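Local coordinates for protein fructose-2,6-bisphosphatase TIGAR B (Danio rerio, PDB 3E9D) that probably hydrolyses fructose-2,6-bisphosphate to fructose 6-phosphate and phosphate, restraining glycolysis, as a histidine phosphatase of the phosphoglycerate mutase family, at residues 190-193 / 194-198; 124-127 / 128-131; 208-211 / 212-215; 139-142 / 143-147. All coordinates share one frame; numbering follows the deposited sequence.

Interaction 1 of 4, residues 190-193 / 194-198; sequences SVRH and LVEDL. With K (potassium ion), chain E.
S190 O accepts a hydrogen bond from L194 N at 3.0 Å, the standard alpha-helical bond one turn along helix 184-197, whose C-terminal part widens into a pi-type turn and ends on a potassium ion. The small hydroxyl of S190 turns back to F186 O, as serines inside helices often do. V191, next, has its carbonyl bonded to V195 N, and its CG1 meets V195 CG2 at 4.3 Å; two compact beta-branched side chains suit this buried face. R192 lies alongside E196 on the exposed face, and its NH1 donates to E196 OE2 at 3.0 Å in a salt bridge. The bend at chi3 (-76°) brings the guanidinium back over the next turn, with OE2 in its plane, while NH1 approaches that oxygen from 42° above the carboxylate plane. R192 also makes a cation-pi contact with F212. H193 uses both ring edge and ring face: histidine offers an N-H at its edge and a flat face for an aliphatic neighbour. Its ND1 donates, nearly in the ring plane, to the anti lone pair of D197 OD2 at 2.9 Å, and the same oxygen forms a salt bridge with K129, so it takes two donors, one of them a lysine. Over one ring face sits L198, its CG 4.2 Å from the centroid in a CH-pi contact. H193 O accepts weak bonds from both D197 N and L198 N, as expected where the helix widens. The potassium ion is held by V195 O and L198 O, each at 2.7 Å, and more distantly by E196 O at 3.2 Å.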
# COMPACT_ATOMS: atom_id res chain seq x y z
N SER A 190 1.52 -6.01 4.66
CA SER A 190 0.34 -5.22 5.07
C SER A 190 -0.97 -5.81 4.55
O SER A 190 -1.94 -5.91 5.30
CB SER A 190 0.48 -3.78 4.58
OG SER A 190 1.64 -3.18 5.16
N VAL A 191 -0.98 -6.21 3.27
CA VAL A 191 -2.15 -6.87 2.70
C VAL A 191 -2.51 -8.12 3.50
O VAL A 191 -3.70 -8.34 3.81
CB VAL A 191 -1.94 -7.20 1.18
CG1 VAL A 191 -3.00 -8.15 0.68
CG2 VAL A 191 -1.97 -5.90 0.35
N ARG A 192 -1.51 -8.94 3.83
CA ARG A 192 -1.79 -10.16 4.59
C ARG A 192 -2.35 -9.84 5.99
O ARG A 192 -3.24 -10.54 6.49
CB ARG A 192 -0.55 -11.08 4.71
CG ARG A 192 -0.90 -12.43 5.41
CD ARG A 192 0.26 -13.44 5.42
NE ARG A 192 0.49 -14.07 4.13
CZ ARG A 192 -0.13 -15.17 3.68
NH1 ARG A 192 -1.08 -15.76 4.41
NH2 ARG A 192 0.18 -15.66 2.49
N HIS A 193 -1.83 -8.78 6.62
CA HIS A 193 -2.37 -8.33 7.91
C HIS A 193 -3.87 -7.97 7.79
O HIS A 193 -4.70 -8.44 8.57
CB HIS A 193 -1.60 -7.13 8.48
CG HIS A 193 -2.23 -6.57 9.72
ND1 HIS A 193 -2.30 -7.29 10.90
CD2 HIS A 193 -2.84 -5.39 9.96
CE1 HIS A 193 -2.93 -6.56 11.81
NE2 HIS A 193 -3.26 -5.40 11.27
N LEU A 194 -4.20 -7.15 6.80
CA LEU A 194 -5.59 -6.76 6.54
C LEU A 194 -6.51 -7.95 6.30
O LEU A 194 -7.59 -8.05 6.89
CB LEU A 194 -5.65 -5.80 5.36
CG LEU A 194 -5.07 -4.38 5.55
CD1 LEU A 194 -5.26 -3.58 4.28
CD2 LEU A 194 -5.67 -3.63 6.75
N VAL A 195 -6.05 -8.90 5.47
CA VAL A 195 -6.89 -10.00 5.03
C VAL A 195 -6.99 -11.13 6.05
O VAL A 195 -8.08 -11.63 6.36
CB VAL A 195 -6.40 -10.54 3.67
CG1 VAL A 195 -7.12 -11.83 3.30
CG2 VAL A 195 -6.61 -9.46 2.58
N GLU A 196 -5.85 -11.54 6.60
CA GLU A 196 -5.78 -12.68 7.49
C GLU A 196 -5.95 -12.32 8.98
O GLU A 196 -6.78 -12.92 9.68
CB GLU A 196 -4.46 -13.42 7.23
CG GLU A 196 -4.51 -14.89 7.48
CD GLU A 196 -3.27 -15.62 6.97
OE1 GLU A 196 -3.42 -16.76 6.46
OE2 GLU A 196 -2.16 -15.05 7.09
N ASP A 197 -5.21 -11.31 9.45
CA ASP A 197 -5.24 -10.96 10.88
C ASP A 197 -6.52 -10.26 11.28
O ASP A 197 -6.95 -10.39 12.41
CB ASP A 197 -4.05 -10.08 11.26
CG ASP A 197 -2.71 -10.79 11.08
OD1 ASP A 197 -2.69 -12.04 11.02
OD2 ASP A 197 -1.69 -10.08 10.99
N LEU A 198 -7.11 -9.50 10.38
CA LEU A 198 -8.30 -8.71 10.72
C LEU A 198 -9.57 -9.33 10.13
O LEU A 198 -9.48 -10.18 9.24
CB LEU A 198 -8.13 -7.26 10.25
CG LEU A 198 -6.87 -6.55 10.81
CD1 LEU A 198 -6.82 -5.09 10.37
CD2 LEU A 198 -6.77 -6.65 12.35
K K E . -9.63 -12.65 8.28
O HOH W 1 -10.33 -12.62 5.16

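Interaction 2 of 4, residues 124-127 / 128-131; sequences TLEQ and VKTR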
# COMPACT_ATOMS: atom_id res chain seq x y z
N THR A 124 12.48 -8.17 10.98
CA THR A 124 11.66 -9.38 10.88
C THR A 124 10.28 -9.03 10.30
O THR A 124 9.90 -7.85 10.21
CB THR A 124 11.45 -10.04 12.24
OG1 THR A 124 10.64 -9.17 13.04
CG2 THR A 124 12.81 -10.30 12.95
N LEU A 125 9.54 -10.05 9.88
CA LEU A 125 8.19 -9.84 9.39
C LEU A 125 7.30 -9.17 10.44
O LEU A 125 6.55 -8.27 10.10
CB LEU A 125 7.56 -11.16 8.92
CG LEU A 125 6.24 -10.99 8.15
CD1 LEU A 125 6.15 -12.03 7.02
CD2 LEU A 125 5.03 -11.08 9.09
N GLU A 126 7.38 -9.59 11.70
CA GLU A 126 6.55 -8.97 12.76
C GLU A 126 6.87 -7.50 12.99
O GLU A 126 5.98 -6.71 13.29
CB GLU A 126 6.66 -9.74 14.08
CG GLU A 126 5.76 -10.98 14.16
CD GLU A 126 4.28 -10.69 13.86
OE1 GLU A 126 3.65 -9.89 14.59
OE2 GLU A 126 3.75 -11.27 12.89
N GLN A 127 8.15 -7.13 12.86
CA GLN A 127 8.57 -5.74 12.96
C GLN A 127 7.96 -4.89 11.84
O GLN A 127 7.46 -3.81 12.08
CB GLN A 127 10.11 -5.63 12.95
CG GLN A 127 10.75 -6.03 14.27
CD GLN A 127 12.28 -5.98 14.21
OE1 GLN A 127 12.91 -6.54 13.31
NE2 GLN A 127 12.88 -5.30 15.18
N VAL A 128 8.00 -5.39 10.61
CA VAL A 128 7.33 -4.69 9.50
C VAL A 128 5.82 -4.57 9.76
O VAL A 128 5.23 -3.50 9.57
CB VAL A 128 7.61 -5.37 8.14
CG1 VAL A 128 6.92 -4.59 7.01
CG2 VAL A 128 9.09 -5.46 7.88
N LYS A 129 5.19 -5.65 10.19
CA LYS A 129 3.75 -5.63 10.46
C LYS A 129 3.36 -4.65 11.58
O LYS A 129 2.34 -3.95 11.48
CB LYS A 129 3.24 -7.04 10.80
CG LYS A 129 1.72 -7.14 10.90
CD LYS A 129 1.28 -8.46 11.56
CE LYS A 129 1.57 -9.65 10.66
NZ LYS A 129 0.99 -10.92 11.22
N THR A 130 4.17 -4.62 12.65
CA THR A 130 3.99 -3.62 13.69
C THR A 130 4.01 -2.19 13.14
O THR A 130 3.18 -1.36 13.54
CB THR A 130 5.05 -3.81 14.81
OG1 THR A 130 4.82 -5.09 15.42
CG2 THR A 130 4.97 -2.70 15.86
N ARG A 131 4.91 -1.90 12.21
CA ARG A 131 4.94 -0.58 11.55
C ARG A 131 3.64 -0.26 10.80
O ARG A 131 3.10 0.86 10.91
CB ARG A 131 6.13 -0.45 10.59
CG ARG A 131 7.48 -0.34 11.31
CD ARG A 131 8.54 0.26 10.40
NE ARG A 131 9.09 -0.67 9.39
CZ ARG A 131 8.86 -0.58 8.08
NH1 ARG A 131 8.05 0.36 7.58
NH2 ARG A 131 9.46 -1.42 7.25
O HOH W 2 3.21 -7.25 14.60
O HOH W 3 0.68 -10.31 14.46
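E126 and K129 run alongside each other and form a salt bridge in which K129 NZ is 3.2 Å from E126 OE2, a weak hydrogen bond. The glutamate folds back at chi2 (-54°), which brings its carboxylate beside the lysine's end; the aliphatic part of the lysine meanwhile has L125 CD2 4.1 Å from its CE. Two waters widen the network. One donates to E126 OE1 at 2.7 Å and also to T130 OG1; the other donates to E126 OE1 and accepts a weak bond from K129 NZ. The lysine has a further anionic partner in D197 of helix 184-197, and a methionine in its place would probably leave both carboxylates without their shared cation, despite keeping much of the aliphatic packing. Behind these side chains stands the first turn of helix 125-146, begun by a capping box: Q127 N donates to T124 OG1 at 3.2 Å, and T124 N donates to Q127 OE1 at 2.9 Å, in the carbonyl plane and on a lone pair. Threonine suits the N-cap because its hydroxyl can accept from an amide that lacks a partner within the helix. Farther out, V128 fills the buried side against F186 and I189, while R131, its NE paired with E123 and its NH1 bonded to R88 O, reaches to about 6 Å from the side chain of E89, the inferred proton donor and acceptor.

Interaction 3 of 4, residues 208-211 / 212-215; sequences MNQV and FSPC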
# COMPACT_ATOMS: atom_id res chain seq x y z
N MET A 208 -7.20 -16.39 -3.75
CA MET A 208 -6.25 -16.13 -2.65
C MET A 208 -4.81 -16.05 -3.13
O MET A 208 -4.01 -15.34 -2.53
CB MET A 208 -6.37 -17.18 -1.55
CG MET A 208 -7.76 -17.24 -0.93
SD MET A 208 -8.34 -15.62 -0.37
CE MET A 208 -10.01 -16.05 0.09
N ASN A 209 -4.46 -16.79 -4.19
CA ASN A 209 -3.10 -16.74 -4.71
C ASN A 209 -2.80 -15.35 -5.23
O ASN A 209 -1.69 -14.86 -5.05
CB ASN A 209 -2.86 -17.78 -5.80
CG ASN A 209 -2.69 -19.18 -5.25
OD1 ASN A 209 -2.53 -19.36 -4.03
ND2 ASN A 209 -2.69 -20.18 -6.13
N GLN A 210 -3.79 -14.73 -5.86
CA GLN A 210 -3.68 -13.35 -6.29
C GLN A 210 -3.59 -12.40 -5.10
O GLN A 210 -2.72 -11.53 -5.06
CB GLN A 210 -4.83 -12.95 -7.23
CG GLN A 210 -4.82 -11.48 -7.67
CD GLN A 210 -3.61 -11.13 -8.51
OE1 GLN A 210 -2.95 -12.02 -9.06
NE2 GLN A 210 -3.28 -9.84 -8.61
N VAL A 211 -4.51 -12.56 -4.14
CA VAL A 211 -4.53 -11.70 -2.94
C VAL A 211 -3.14 -11.63 -2.29
O VAL A 211 -2.69 -10.55 -1.90
CB VAL A 211 -5.55 -12.22 -1.89
CG1 VAL A 211 -5.47 -11.39 -0.62
CG2 VAL A 211 -6.95 -12.17 -2.47
N PHE A 212 -2.47 -12.77 -2.18
CA PHE A 212 -1.21 -12.85 -1.46
C PHE A 212 0.05 -12.78 -2.35
O PHE A 212 1.16 -13.01 -1.87
CB PHE A 212 -1.19 -14.12 -0.59
CG PHE A 212 -2.26 -14.15 0.48
CD1 PHE A 212 -2.37 -13.11 1.40
CD2 PHE A 212 -3.14 -15.22 0.57
CE1 PHE A 212 -3.36 -13.12 2.41
CE2 PHE A 212 -4.15 -15.24 1.56
CZ PHE A 212 -4.24 -14.20 2.50
N SER A 213 -0.12 -12.43 -3.63
CA SER A 213 1.00 -12.36 -4.58
C SER A 213 1.91 -11.14 -4.35
O SER A 213 1.51 -10.19 -3.67
CB SER A 213 0.46 -12.38 -6.03
OG SER A 213 -0.30 -11.21 -6.28
N PRO A 214 3.16 -11.18 -4.87
CA PRO A 214 4.02 -9.99 -4.74
C PRO A 214 3.49 -8.86 -5.64
O PRO A 214 2.94 -9.13 -6.71
CB PRO A 214 5.40 -10.48 -5.20
CG PRO A 214 5.17 -11.73 -6.00
CD PRO A 214 3.79 -12.27 -5.66
N CYS A 215 3.58 -7.61 -5.19
CA CYS A 215 3.06 -6.48 -5.96
C CYS A 215 4.05 -6.01 -7.02
O CYS A 215 5.23 -5.80 -6.71
CB CYS A 215 2.71 -5.30 -5.05
SG CYS A 215 1.79 -3.98 -5.95
O HOH W 4 -0.17 -9.51 -1.69
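F212 N donates to M208 O at 3.0 Å, closing the single turn of helix 208-211 just as the chain leaves helical geometry at F212. Another acceptor, Q210 O, is gripped twice by S213, in an i to i+3 turn that ends the helix. S213 OG donates to Q210 O at 2.7 Å, the donor tilted only 15° from the carbonyl plane, while S213 N donates to the same oxygen at 3.1 Å from well above that plane, so the two hydrogens arrive from different directions. A chi1 of 65° sets the hydroxyl between the backbone N and the carbonyl carbon, from where it can reach back to Q210 O; serine suits the place because its one-carbon arm puts a donor within reach of a carbonyl three residues back. V211 O, at the helix end, takes a hydrogen from a water at 2.7 Å, and that water gives its other hydrogen to S213 O, also at 2.7 Å, bridging the turn. S213 O accepts in addition from N245 ND2, and F212 O from R188 NE. The amide of Q210 looks away toward strand 233-246, where NE2 donates to I244 O. V211 and M208 are the apolar partners of the F212 ring from this turn, and the R192 guanidinium of helix 184-197 is its cation-pi partner. V211 flanks the ring, and M208 CB is 4.3 Å from F212 CE2. Over one ring face, V211 CG1 makes a CH-pi contact 4.1 Å from the centroid, displaced toward the rim.

Interaction 4 of 4, residues 139-142 / 143-147; sequences LFQR and MFEEH
L139 and M143, one turn apart, form the apolar side of the contact: L139 CD1 rests 3.8 Å from M143 CG. Bends at chi2 (-54°) and chi3 fold the thioether so that its methyl, CE, also comes 4.0 Å from L139 CD1 and touches the aliphatic stem of R142. A flexible, unbranched methionine can adapt in this way to a buried spot between a leucine and the strands beneath. The polar side is carried by Q141 and E145. Q141 NE2 donates to E145 OE2 at 2.6 Å along an almost straight N-H line (171°), the oxygen lying near the amide plane while NE2 meets it from 39° above the carboxylate plane; the two flat groups are turned steeply against each other. A valine in place of Q141 would probably leave E145 OE2 without this donor and its carboxylate freer to turn. Backbone bonds of the ordinary helical kind join the two segments, from M143 N to L139 O at 2.9 Å through to E146 N to R142 O; within 143-147, H147 N donates to M143 O. At that end E146 CG lies over the centre of the H147 ring, and the polar ends of both residues go to one asparagine: E146 OE1 to N53 ND2, H147 NE2 to N53 OD1. F140 and F144 add aromatic bulk against strand 233-246. With polar groups along one side and large apolar ones along another, this is the C-terminal end of an amphipathic helix packed on the central sheet of the alpha/beta histidine phosphatase fold, against strands 2-10, 53-56 and 233-246.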
# COMPACT_ATOMS: atom_id res chain seq x y z
N LEU A 139 -3.38 6.62 10.62
CA LEU A 139 -4.29 6.84 9.50
C LEU A 139 -5.74 7.04 9.96
O LEU A 139 -6.38 8.01 9.56
CB LEU A 139 -4.23 5.66 8.52
CG LEU A 139 -5.23 5.69 7.36
CD1 LEU A 139 -4.87 6.85 6.42
CD2 LEU A 139 -5.26 4.34 6.61
N PHE A 140 -6.25 6.12 10.77
CA PHE A 140 -7.63 6.22 11.25
C PHE A 140 -7.85 7.55 11.99
O PHE A 140 -8.87 8.22 11.78
CB PHE A 140 -8.01 5.06 12.20
CG PHE A 140 -8.03 3.68 11.55
CD1 PHE A 140 -7.93 3.52 10.17
CD2 PHE A 140 -8.16 2.55 12.35
CE1 PHE A 140 -7.95 2.25 9.60
CE2 PHE A 140 -8.18 1.26 11.78
CZ PHE A 140 -8.07 1.11 10.41
N GLN A 141 -6.92 7.89 12.88
CA GLN A 141 -7.06 9.09 13.70
C GLN A 141 -7.08 10.34 12.82
O GLN A 141 -7.94 11.22 12.99
CB GLN A 141 -5.96 9.16 14.77
CG GLN A 141 -6.00 10.43 15.64
CD GLN A 141 -7.29 10.57 16.46
OE1 GLN A 141 -7.84 9.58 16.97
NE2 GLN A 141 -7.78 11.80 16.59
N ARG A 142 -6.16 10.40 11.86
CA ARG A 142 -6.10 11.52 10.93
C ARG A 142 -7.33 11.63 10.02
O ARG A 142 -7.82 12.72 9.78
CB ARG A 142 -4.82 11.47 10.07
CG ARG A 142 -4.63 12.72 9.17
CD ARG A 142 -3.47 12.55 8.20
NE ARG A 142 -2.19 12.48 8.91
CZ ARG A 142 -1.43 13.54 9.19
NH1 ARG A 142 -1.80 14.76 8.82
NH2 ARG A 142 -0.29 13.37 9.85
N MET A 143 -7.82 10.50 9.49
CA MET A 143 -9.01 10.50 8.63
C MET A 143 -10.23 10.95 9.44
O MET A 143 -11.06 11.74 8.96
CB MET A 143 -9.28 9.13 7.99
CG MET A 143 -8.21 8.62 6.98
SD MET A 143 -7.82 9.78 5.61
CE MET A 143 -6.36 10.51 6.29
N PHE A 144 -10.34 10.45 10.66
CA PHE A 144 -11.46 10.78 11.51
C PHE A 144 -11.47 12.26 11.88
O PHE A 144 -12.51 12.89 11.80
CB PHE A 144 -11.46 9.92 12.77
CG PHE A 144 -12.78 9.88 13.48
CD1 PHE A 144 -13.76 9.00 13.09
CD2 PHE A 144 -13.02 10.73 14.55
CE1 PHE A 144 -14.98 8.96 13.75
CE2 PHE A 144 -14.23 10.71 15.21
CZ PHE A 144 -15.21 9.83 14.82
N GLU A 145 -10.32 12.80 12.26
CA GLU A 145 -10.20 14.22 12.63
C GLU A 145 -10.52 15.15 11.47
O GLU A 145 -11.09 16.22 11.67
CB GLU A 145 -8.77 14.56 13.03
CG GLU A 145 -8.37 14.14 14.40
CD GLU A 145 -6.85 14.13 14.55
OE1 GLU A 145 -6.15 14.42 13.55
OE2 GLU A 145 -6.37 13.81 15.65
N GLU A 146 -10.12 14.77 10.26
CA GLU A 146 -10.33 15.62 9.12
C GLU A 146 -11.70 15.49 8.44
O GLU A 146 -12.15 16.41 7.77
CB GLU A 146 -9.25 15.38 8.08
CG GLU A 146 -9.55 16.07 6.78
CD GLU A 146 -8.36 16.12 5.84
OE1 GLU A 146 -7.26 15.61 6.21
OE2 GLU A 146 -8.54 16.67 4.72
N HIS A 147 -12.35 14.34 8.57
CA HIS A 147 -13.56 14.13 7.76
C HIS A 147 -14.87 14.04 8.55
O HIS A 147 -15.73 13.22 8.25
CB HIS A 147 -13.35 12.94 6.81
CG HIS A 147 -12.21 13.13 5.87
ND1 HIS A 147 -12.28 13.97 4.78
CD2 HIS A 147 -10.95 12.63 5.87
CE1 HIS A 147 -11.13 13.96 4.14
NE2 HIS A 147 -10.31 13.15 4.78

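How the interactions relate
Interactions 1, 2 and 3 form a connected group, and interaction 4 stands apart. D197 OD2 of interaction 1 meets K129 NZ of interaction 2 at 2.8 Å, tying helix 184-197 to the start of helix 125-146. On another side, interaction 1 packs against interaction 3, with R192 NH2 3.5 Å from F212 CG and V195 CG2 3.9 Å from V211 CG1. The potassium ion sits at the end of interaction 1, about 8 Å from the side chain of F212. Toward the catalytic centre, the side chains of R131 and S190 come to about 6 and 8 Å from that of E89. Interaction 4 shares helix 125-146 with interaction 2, their centres about 23 Å apart, and lies away from the active site and the potassium ion.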